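Local coordinates for protein chorismate synthase (Campylobacter jejuni, PDB 1SQ1) that probably catalyses the reduced-FMN-dependent elimination of phosphate from 5-enolpyruvylshikimate-3-phosphate to give chorismate, the last step of the shikimate pathway, at residues Glu177-Asp182 with Val324-Ser329; Leu218-Tyr223 with Leu344-Ser349; Asp224-Lys229 with Arg337-Asp342. All blocks are in the same frame, centred on the assembly; numbering follows the deposited sequence.

Contact 1 (Glu177-Asp182 with Val324-Ser329)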
loop_
_atom_site.group_PDB
_atom_site.type_symbol
_atom_site.label_atom_id
_atom_site.label_comp_id
_atom_site.label_asym_id
_atom_site.label_seq_id
_atom_site.Cartn_x
_atom_site.Cartn_y
_atom_site.Cartn_z
ATOM N N GLU A 177 -13.950 -32.457 19.802
ATOM C CA GLU A 177 -14.529 -32.349 18.473
ATOM C C GLU A 177 -14.976 -30.924 18.226
ATOM O O GLU A 177 -15.244 -30.543 17.091
ATOM C CB GLU A 177 -15.733 -33.280 18.328
ATOM C CG GLU A 177 -15.547 -34.647 18.960
ATOM C CD GLU A 177 -16.115 -34.720 20.375
ATOM O OE1 GLU A 177 -15.781 -33.842 21.209
ATOM O OE2 GLU A 177 -16.896 -35.665 20.653
ATOM N N ILE A 178 -15.072 -30.137 19.293
ATOM C CA ILE A 178 -15.503 -28.749 19.149
ATOM C C ILE A 178 -14.503 -27.741 19.722
ATOM O O ILE A 178 -14.803 -26.552 19.849
ATOM C CB ILE A 178 -16.913 -28.524 19.775
ATOM C CG1 ILE A 178 -16.939 -28.994 21.227
ATOM C CG2 ILE A 178 -17.952 -29.276 18.976
ATOM C CD1 ILE A 178 -18.259 -28.723 21.930
ATOM N N PHE A 179 -13.310 -28.224 20.055
ATOM C CA PHE A 179 -12.245 -27.376 20.589
ATOM C C PHE A 179 -12.585 -26.753 21.939
ATOM O O PHE A 179 -12.091 -25.677 22.277
ATOM C CB PHE A 179 -11.899 -26.269 19.583
ATOM C CG PHE A 179 -11.694 -26.770 18.174
ATOM C CD1 PHE A 179 -12.530 -26.343 17.140
ATOM C CD2 PHE A 179 -10.691 -27.695 17.881
ATOM C CE1 PHE A 179 -12.373 -26.829 15.842
ATOM C CE2 PHE A 179 -10.529 -28.187 16.585
ATOM C CZ PHE A 179 -11.372 -27.754 15.566
ATOM N N CYS A 180 -13.420 -27.439 22.711
ATOM C CA CYS A 180 -13.826 -26.971 24.031
ATOM C C CYS A 180 -12.608 -26.692 24.917
ATOM O O CYS A 180 -11.653 -27.462 24.912
ATOM C CB CYS A 180 -14.716 -28.030 24.692
ATOM S SG CYS A 180 -15.314 -27.609 26.357
ATOM N N LEU A 181 -12.651 -25.593 25.673
ATOM C CA LEU A 181 -11.558 -25.209 26.581
ATOM C C LEU A 181 -11.934 -25.394 28.055
ATOM O O LEU A 181 -11.118 -25.159 28.944
ATOM C CB LEU A 181 -11.148 -23.744 26.354
ATOM C CG LEU A 181 -10.508 -23.373 25.015
ATOM C CD1 LEU A 181 -10.251 -21.878 24.966
ATOM C CD2 LEU A 181 -9.213 -24.142 24.839
ATOM N N ASP A 182 -13.177 -25.796 28.300
ATOM C CA ASP A 182 -13.681 -26.032 29.650
ATOM C C ASP A 182 -14.370 -27.395 29.608
ATOM O O ASP A 182 -15.524 -27.499 29.203
ATOM C CB ASP A 182 -14.695 -24.951 30.049
ATOM C CG ASP A 182 -14.910 -24.882 31.552
ATOM O OD1 ASP A 182 -15.771 -24.107 32.017
ATOM O OD2 ASP A 182 -14.204 -25.601 32.278
ATOM N N VAL A 324 -21.071 -21.917 13.584
ATOM C CA VAL A 324 -19.861 -21.683 12.815
ATOM C C VAL A 324 -18.712 -21.162 13.668
ATOM O O VAL A 324 -17.584 -21.061 13.202
ATOM C CB VAL A 324 -20.144 -20.708 11.650
ATOM C CG1 VAL A 324 -20.441 -19.305 12.185
ATOM C CG2 VAL A 324 -18.977 -20.698 10.690
ATOM N N GLY A 325 -19.000 -20.830 14.921
ATOM C CA GLY A 325 -17.955 -20.352 15.810
ATOM C C GLY A 325 -16.930 -21.439 16.111
ATOM O O GLY A 325 -15.841 -21.160 16.610
ATOM N N VAL A 326 -17.273 -22.690 15.824
ATOM C CA VAL A 326 -16.340 -23.779 16.061
ATOM C C VAL A 326 -15.309 -23.743 14.948
ATOM O O VAL A 326 -14.121 -23.625 15.224
ATOM C CB VAL A 326 -17.050 -25.152 16.087
ATOM C CG1 VAL A 326 -16.024 -26.273 16.017
ATOM C CG2 VAL A 326 -17.856 -25.288 17.367
ATOM N N ARG A 327 -15.760 -23.838 13.698
ATOM C CA ARG A 327 -14.860 -23.783 12.541
ATOM C C ARG A 327 -14.142 -22.434 12.606
ATOM O O ARG A 327 -12.964 -22.326 12.282
ATOM C CB ARG A 327 -15.659 -23.891 11.225
ATOM C CG ARG A 327 -14.824 -23.892 9.940
ATOM C CD ARG A 327 -15.701 -23.917 8.646
ATOM N NE ARG A 327 -15.835 -22.596 8.001
ATOM C CZ ARG A 327 -16.393 -22.372 6.801
ATOM N NH1 ARG A 327 -16.887 -23.380 6.086
ATOM N NH2 ARG A 327 -16.449 -21.136 6.300
ATOM N N GLY A 328 -14.860 -21.416 13.063
ATOM C CA GLY A 328 -14.286 -20.088 13.154
ATOM C C GLY A 328 -13.083 -19.978 14.064
ATOM O O GLY A 328 -12.229 -19.115 13.864
ATOM N N SER A 329 -13.011 -20.831 15.077
ATOM C CA SER A 329 -11.882 -20.779 15.994
ATOM C C SER A 329 -10.628 -21.164 15.218
ATOM O O SER A 329 -9.557 -20.592 15.440
ATOM C CB SER A 329 -12.071 -21.751 17.150
ATOM O OG SER A 329 -11.819 -23.081 16.730
#
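V326, near the N-terminal end of helix 325-346, reaches into the loop 177-182 with both methyl groups. Its CG1, anti to the backbone N (chi1 167°), lies 3.7 Å from F179 CD1, while CG2 packs at 4.1 Å against I178 CB. The F179 ring comes to the helix obliquely, and the same CD1 is 3.4 Å from S329 OG. That hydroxyl is engaged within the helix: S329 OG donates to V326 O at 2.8 Å in the carbonyl plane, and S329 N bonds to the same oxygen, so the polar end of S329 is satisfied beside the apolar ring. This is the closely packed half, and S329 also touches V207 of strand 205-212. The other half opens towards solvent. Exposed E177 points away and pairs its carboxylate with K190, and the end of partly exposed I178 turns off to F189 and K190 of helix 186-198. The F179 side chain is about 7 Å from that of R46, a residue predicted to bind NADP(+). F179 of the loop and strand 205-212 both pack on this end of the long helix, as in the alpha/beta fold of chorismate synthase.

Contact 2 (Leu218-Tyr223 with Leu344-Ser349)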
loop_
_atom_site.group_PDB
_atom_site.type_symbol
_atom_site.label_atom_id
_atom_site.label_comp_id
_atom_site.label_asym_id
_atom_site.label_seq_id
_atom_site.Cartn_x
_atom_site.Cartn_y
_atom_site.Cartn_z
ATOM N N LEU A 218 6.755 -6.427 18.670
ATOM C CA LEU A 218 6.010 -6.761 17.467
ATOM C C LEU A 218 4.831 -5.797 17.317
ATOM O O LEU A 218 3.948 -5.739 18.170
ATOM C CB LEU A 218 5.505 -8.194 17.537
ATOM C CG LEU A 218 6.608 -9.227 17.349
ATOM C CD1 LEU A 218 6.032 -10.626 17.436
ATOM C CD2 LEU A 218 7.267 -9.011 15.996
ATOM N N GLY A 219 4.819 -5.036 16.229
ATOM C CA GLY A 219 3.751 -4.083 16.009
ATOM C C GLY A 219 4.286 -2.724 15.619
ATOM O O GLY A 219 5.170 -2.182 16.279
ATOM N N GLU A 220 3.744 -2.179 14.534
ATOM C CA GLU A 220 4.143 -0.871 14.010
ATOM C C GLU A 220 3.301 0.241 14.618
ATOM O O GLU A 220 2.188 0.495 14.167
ATOM C CB GLU A 220 3.973 -0.848 12.490
ATOM C CG GLU A 220 4.999 -1.679 11.729
ATOM C CD GLU A 220 6.415 -1.194 11.969
ATOM O OE1 GLU A 220 7.231 -1.983 12.503
ATOM O OE2 GLU A 220 6.710 -0.026 11.612
ATOM N N VAL A 221 3.850 0.918 15.618
ATOM C CA VAL A 221 3.125 1.976 16.295
ATOM C C VAL A 221 2.604 3.084 15.398
ATOM O O VAL A 221 3.212 3.456 14.380
ATOM C CB VAL A 221 3.956 2.642 17.392
ATOM C CG1 VAL A 221 4.777 3.779 16.810
ATOM C CG2 VAL A 221 3.042 3.161 18.472
ATOM N N LEU A 222 1.455 3.590 15.860
ATOM C CA LEU A 222 0.635 4.640 15.287
ATOM C C LEU A 222 -0.525 4.068 14.500
ATOM O O LEU A 222 -1.628 3.966 15.037
ATOM C CB LEU A 222 1.464 5.599 14.452
ATOM C CG LEU A 222 1.561 6.934 15.209
ATOM C CD1 LEU A 222 0.193 7.593 15.265
ATOM C CD2 LEU A 222 2.063 6.718 16.633
ATOM N N TYR A 223 -0.298 3.660 13.256
ATOM C CA TYR A 223 -1.406 3.121 12.469
ATOM C C TYR A 223 -1.242 1.717 11.893
ATOM O O TYR A 223 -1.739 1.414 10.805
ATOM C CB TYR A 223 -1.792 4.117 11.371
ATOM C CG TYR A 223 -2.214 5.430 11.984
ATOM C CD1 TYR A 223 -3.302 5.492 12.861
ATOM C CD2 TYR A 223 -1.453 6.576 11.805
ATOM C CE1 TYR A 223 -3.605 6.660 13.557
ATOM C CE2 TYR A 223 -1.745 7.740 12.491
ATOM C CZ TYR A 223 -2.817 7.778 13.368
ATOM O OH TYR A 223 -3.070 8.939 14.062
ATOM N N LEU A 344 6.463 -9.609 12.463
ATOM C CA LEU A 344 7.776 -10.205 12.684
ATOM C C LEU A 344 8.764 -9.748 11.608
ATOM O O LEU A 344 9.936 -9.490 11.898
ATOM C CB LEU A 344 7.635 -11.736 12.695
ATOM C CG LEU A 344 8.686 -12.595 13.393
ATOM C CD1 LEU A 344 8.185 -14.020 13.514
ATOM C CD2 LEU A 344 9.956 -12.540 12.610
ATOM N N LEU A 345 8.281 -9.647 10.371
ATOM C CA LEU A 345 9.107 -9.204 9.258
ATOM C C LEU A 345 9.190 -7.668 9.252
ATOM O O LEU A 345 10.248 -7.092 9.014
ATOM C CB LEU A 345 8.523 -9.724 7.943
ATOM C CG LEU A 345 8.471 -11.256 7.857
ATOM C CD1 LEU A 345 7.570 -11.724 6.718
ATOM C CD2 LEU A 345 9.873 -11.779 7.667
ATOM N N LEU A 346 8.079 -7.003 9.537
ATOM C CA LEU A 346 8.066 -5.551 9.567
ATOM C C LEU A 346 9.033 -4.960 10.578
ATOM O O LEU A 346 9.673 -3.948 10.320
ATOM C CB LEU A 346 6.675 -5.043 9.904
ATOM C CG LEU A 346 5.622 -5.155 8.813
ATOM C CD1 LEU A 346 4.295 -4.684 9.385
ATOM C CD2 LEU A 346 6.036 -4.329 7.602
ATOM N N ASN A 347 9.125 -5.595 11.739
ATOM C CA ASN A 347 9.976 -5.101 12.804
ATOM C C ASN A 347 11.435 -5.527 12.652
ATOM O O ASN A 347 12.259 -5.299 13.539
ATOM C CB ASN A 347 9.426 -5.592 14.135
ATOM C CG ASN A 347 9.953 -4.808 15.297
ATOM O OD1 ASN A 347 9.613 -3.637 15.468
ATOM N ND2 ASN A 347 10.795 -5.441 16.108
ATOM N N ALA A 348 11.755 -6.142 11.520
ATOM C CA ALA A 348 13.110 -6.604 11.275
ATOM C C ALA A 348 14.106 -5.457 11.251
ATOM O O ALA A 348 15.036 -5.404 12.054
ATOM C CB ALA A 348 13.163 -7.362 9.960
ATOM N N SER A 349 13.894 -4.537 10.324
ATOM C CA SER A 349 14.767 -3.388 10.142
ATOM C C SER A 349 14.439 -2.169 11.012
ATOM O O SER A 349 14.654 -1.034 10.591
ATOM C CB SER A 349 14.744 -2.989 8.660
ATOM O OG SER A 349 13.404 -2.892 8.174
#
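L346 O, at the end of helix 325-346, accepts a hydrogen bond from R7 NH1 of a neighbouring subunit. The E220 carboxylate lies near the same carbonyl without bonding to it, OE1 being 3.8 Å from L346 O. No hydrogen bond joins the two segments directly; R7 of the neighbouring subunit links them indirectly, since its NH1 also makes a long, weak ion pair with E220 OE2. E220 is folded to get there: chi2 of -61° bends the chain and places CD, and OE1 ends beside L346 O, while CG rests 3.9 Å from L346 CD1. N347, where the chain leaves the helix, sets its OD1 4.1 Å from E220 OE1, two oxygens side by side without a bond. The apolar half is carried by L218, whose CD2 lies against the helix backbone, 3.6 Å from L344 CA and 4.3 Å from L344 CB. The L344 side chain itself heads away, to L141 and L142 of helix 128-143. L218 N is bonded to S281 OG, and Y359 of the same neighbouring subunit packs on L218 and bonds to L344 O. M1 of a further subunit packs on E220. A buried carboxylate next to carbonyls at a C-terminal helix end would be expected to be disfavoured as an anion; R7 of the neighbouring subunit may partly offset this, so the balance of charge here may depend on assembly of the tetramer.

Contact 3 (Asp224-Lys229 with Arg337-Asp342)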
loop_
_atom_site.group_PDB
_atom_site.type_symbol
_atom_site.label_atom_id
_atom_site.label_comp_id
_atom_site.label_asym_id
_atom_site.label_seq_id
_atom_site.Cartn_x
_atom_site.Cartn_y
_atom_site.Cartn_z
ATOM N N ASP A 224 -0.554 0.855 12.635
ATOM C CA ASP A 224 -0.385 -0.538 12.234
ATOM C C ASP A 224 0.027 -1.323 13.473
ATOM O O ASP A 224 0.870 -2.222 13.426
ATOM C CB ASP A 224 0.646 -0.694 11.107
ATOM C CG ASP A 224 0.417 -1.970 10.281
ATOM O OD1 ASP A 224 -0.725 -2.489 10.300
ATOM O OD2 ASP A 224 1.360 -2.438 9.601
ATOM N N LYS A 225 -0.606 -0.947 14.582
ATOM C CA LYS A 225 -0.395 -1.541 15.890
ATOM C C LYS A 225 -0.843 -2.999 15.898
ATOM O O LYS A 225 -1.763 -3.383 15.176
ATOM C CB LYS A 225 -1.184 -0.739 16.926
ATOM C CG LYS A 225 -0.850 0.750 16.946
ATOM C CD LYS A 225 -1.577 1.427 18.094
ATOM C CE LYS A 225 -0.985 2.782 18.428
ATOM N NZ LYS A 225 -1.679 3.393 19.608
ATOM N N LEU A 226 -0.192 -3.811 16.721
ATOM C CA LEU A 226 -0.529 -5.213 16.789
ATOM C C LEU A 226 -1.993 -5.453 17.162
ATOM O O LEU A 226 -2.622 -6.374 16.640
ATOM C CB LEU A 226 0.393 -5.935 17.766
ATOM C CG LEU A 226 0.057 -7.427 17.798
ATOM C CD1 LEU A 226 0.298 -8.033 16.425
ATOM C CD2 LEU A 226 0.874 -8.118 18.856
ATOM N N ASP A 227 -2.554 -4.650 18.060
ATOM C CA ASP A 227 -3.962 -4.866 18.401
ATOM C C ASP A 227 -4.847 -4.473 17.208
ATOM O O ASP A 227 -5.782 -5.203 16.862
ATOM C CB ASP A 227 -4.355 -4.107 19.681
ATOM C CG ASP A 227 -3.809 -2.710 19.718
ATOM O OD1 ASP A 227 -3.962 -2.031 20.753
ATOM O OD2 ASP A 227 -3.218 -2.291 18.707
ATOM N N SER A 228 -4.545 -3.342 16.566
ATOM C CA SER A 228 -5.303 -2.909 15.386
ATOM C C SER A 228 -5.353 -4.045 14.366
ATOM O O SER A 228 -6.425 -4.515 14.003
ATOM C CB SER A 228 -4.650 -1.701 14.707
ATOM O OG SER A 228 -4.862 -0.502 15.427
ATOM N N LYS A 229 -4.185 -4.472 13.902
ATOM C CA LYS A 229 -4.103 -5.539 12.924
ATOM C C LYS A 229 -4.885 -6.742 13.381
ATOM O O LYS A 229 -5.578 -7.367 12.599
ATOM C CB LYS A 229 -2.651 -5.958 12.710
ATOM C CG LYS A 229 -1.788 -4.976 11.962
ATOM C CD LYS A 229 -0.329 -5.381 12.059
ATOM C CE LYS A 229 0.414 -5.028 10.792
ATOM N NZ LYS A 229 0.091 -5.991 9.693
ATOM N N ARG A 337 -2.148 -15.756 13.080
ATOM C CA ARG A 337 -0.866 -16.270 12.645
ATOM C C ARG A 337 -0.312 -15.296 11.617
ATOM O O ARG A 337 0.763 -14.730 11.821
ATOM C CB ARG A 337 -1.038 -17.635 11.995
ATOM C CG ARG A 337 -0.030 -18.659 12.434
ATOM C CD ARG A 337 -0.562 -19.526 13.569
ATOM N NE ARG A 337 -1.413 -20.619 13.099
ATOM C CZ ARG A 337 -1.579 -21.753 13.782
ATOM N NH1 ARG A 337 -0.946 -21.924 14.945
ATOM N NH2 ARG A 337 -2.380 -22.709 13.325
ATOM N N LEU A 338 -1.054 -15.102 10.521
ATOM C CA LEU A 338 -0.637 -14.201 9.445
ATOM C C LEU A 338 -0.169 -12.851 9.975
ATOM O O LEU A 338 0.905 -12.367 9.617
ATOM C CB LEU A 338 -1.777 -13.993 8.452
ATOM C CG LEU A 338 -2.141 -15.192 7.564
ATOM C CD1 LEU A 338 -3.575 -15.045 7.134
ATOM C CD2 LEU A 338 -1.234 -15.290 6.342
ATOM N N VAL A 339 -0.972 -12.240 10.835
ATOM C CA VAL A 339 -0.594 -10.952 11.394
ATOM C C VAL A 339 0.771 -11.029 12.089
ATOM O O VAL A 339 1.708 -10.338 11.686
ATOM C CB VAL A 339 -1.641 -10.454 12.400
ATOM C CG1 VAL A 339 -1.241 -9.091 12.932
ATOM C CG2 VAL A 339 -3.001 -10.384 11.732
ATOM N N LEU A 340 0.891 -11.865 13.126
ATOM C CA LEU A 340 2.163 -11.982 13.853
ATOM C C LEU A 340 3.367 -12.242 12.947
ATOM O O LEU A 340 4.418 -11.621 13.120
ATOM C CB LEU A 340 2.090 -13.075 14.921
ATOM C CG LEU A 340 1.337 -12.672 16.194
ATOM C CD1 LEU A 340 1.303 -13.837 17.146
ATOM C CD2 LEU A 340 1.984 -11.452 16.832
ATOM N N ALA A 341 3.218 -13.145 11.982
ATOM C CA ALA A 341 4.305 -13.449 11.072
ATOM C C ALA A 341 4.549 -12.246 10.193
ATOM O O ALA A 341 5.592 -12.134 9.552
ATOM C CB ALA A 341 3.954 -14.638 10.231
ATOM N N ASP A 342 3.570 -11.345 10.144
ATOM C CA ASP A 342 3.711 -10.134 9.342
ATOM C C ASP A 342 4.481 -9.074 10.151
ATOM O O ASP A 342 5.421 -8.482 9.639
ATOM C CB ASP A 342 2.324 -9.623 8.900
ATOM C CG ASP A 342 2.393 -8.402 7.972
ATOM O OD1 ASP A 342 1.315 -7.827 7.696
ATOM O OD2 ASP A 342 3.495 -8.011 7.521
#
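The carboxylate of D342 is met from above its plane by the ammonium of K229: NZ stands 3.0 Å from OD1, 59° out of the plane, in a hydrogen-bonded salt bridge. Backbone N-H groups of the turn between strands 3-4 and 9-13 supply the rest, T6 N on OD1 and R7 N and L8 N on OD2, so two oxygens take four donors. The K229 and D342 side chains cross at about a right angle. K229 reaches the site by bending near its end, where chi4 of -76° turns NZ towards D342. Its other acidic neighbour, D224, is at best a long partner and its placement is uncertain; D224 OD2 bonds to T6 OG1.

Beside the salt bridge, helices 226-235 and 325-346 meet through apolar atoms. V339 CG1, anti to the backbone N (chi1 -178°), lies against the stem of K229, 3.4 Å from CB and 3.9 Å from CD. The same methyl is 4.0 Å from L226 CD1, which also packs 3.8 Å from L340 CD2. L226 reaches I276 of strand 276-277, and L340 reaches L142 of helix 128-143. On the flank of helix 226-235, S228 OG bonds to H232 O of a neighbouring subunit. With its oxygens supplied with donors and a lysine beside it, buried D342 probably remains an anion, tying the N-terminal segment to this helix pair.

From the N terminus, the chain first lays down the loop 177-182, then the adjacent segments 218-223 and 224-229, before helix 325-346 receives all three. The helix start closes contact 1 at 324-329; its later turns close contact 3 at 337-342, and its C-terminal end closes contact 2 at 344-349. Contact 3 therefore lies within the chain loop of contact 2, and contact 1 crosses both. Contacts 2 and 3 adjoin, with L346 CD1 3.7 Å from D224 OD2, whereas the centres of contacts 1 and 2 are 31 Å apart. One helix thus ties the loop between helices 170-175 and 186-198 to the start of helix 226-235 and to subunit interfaces of the tetramer.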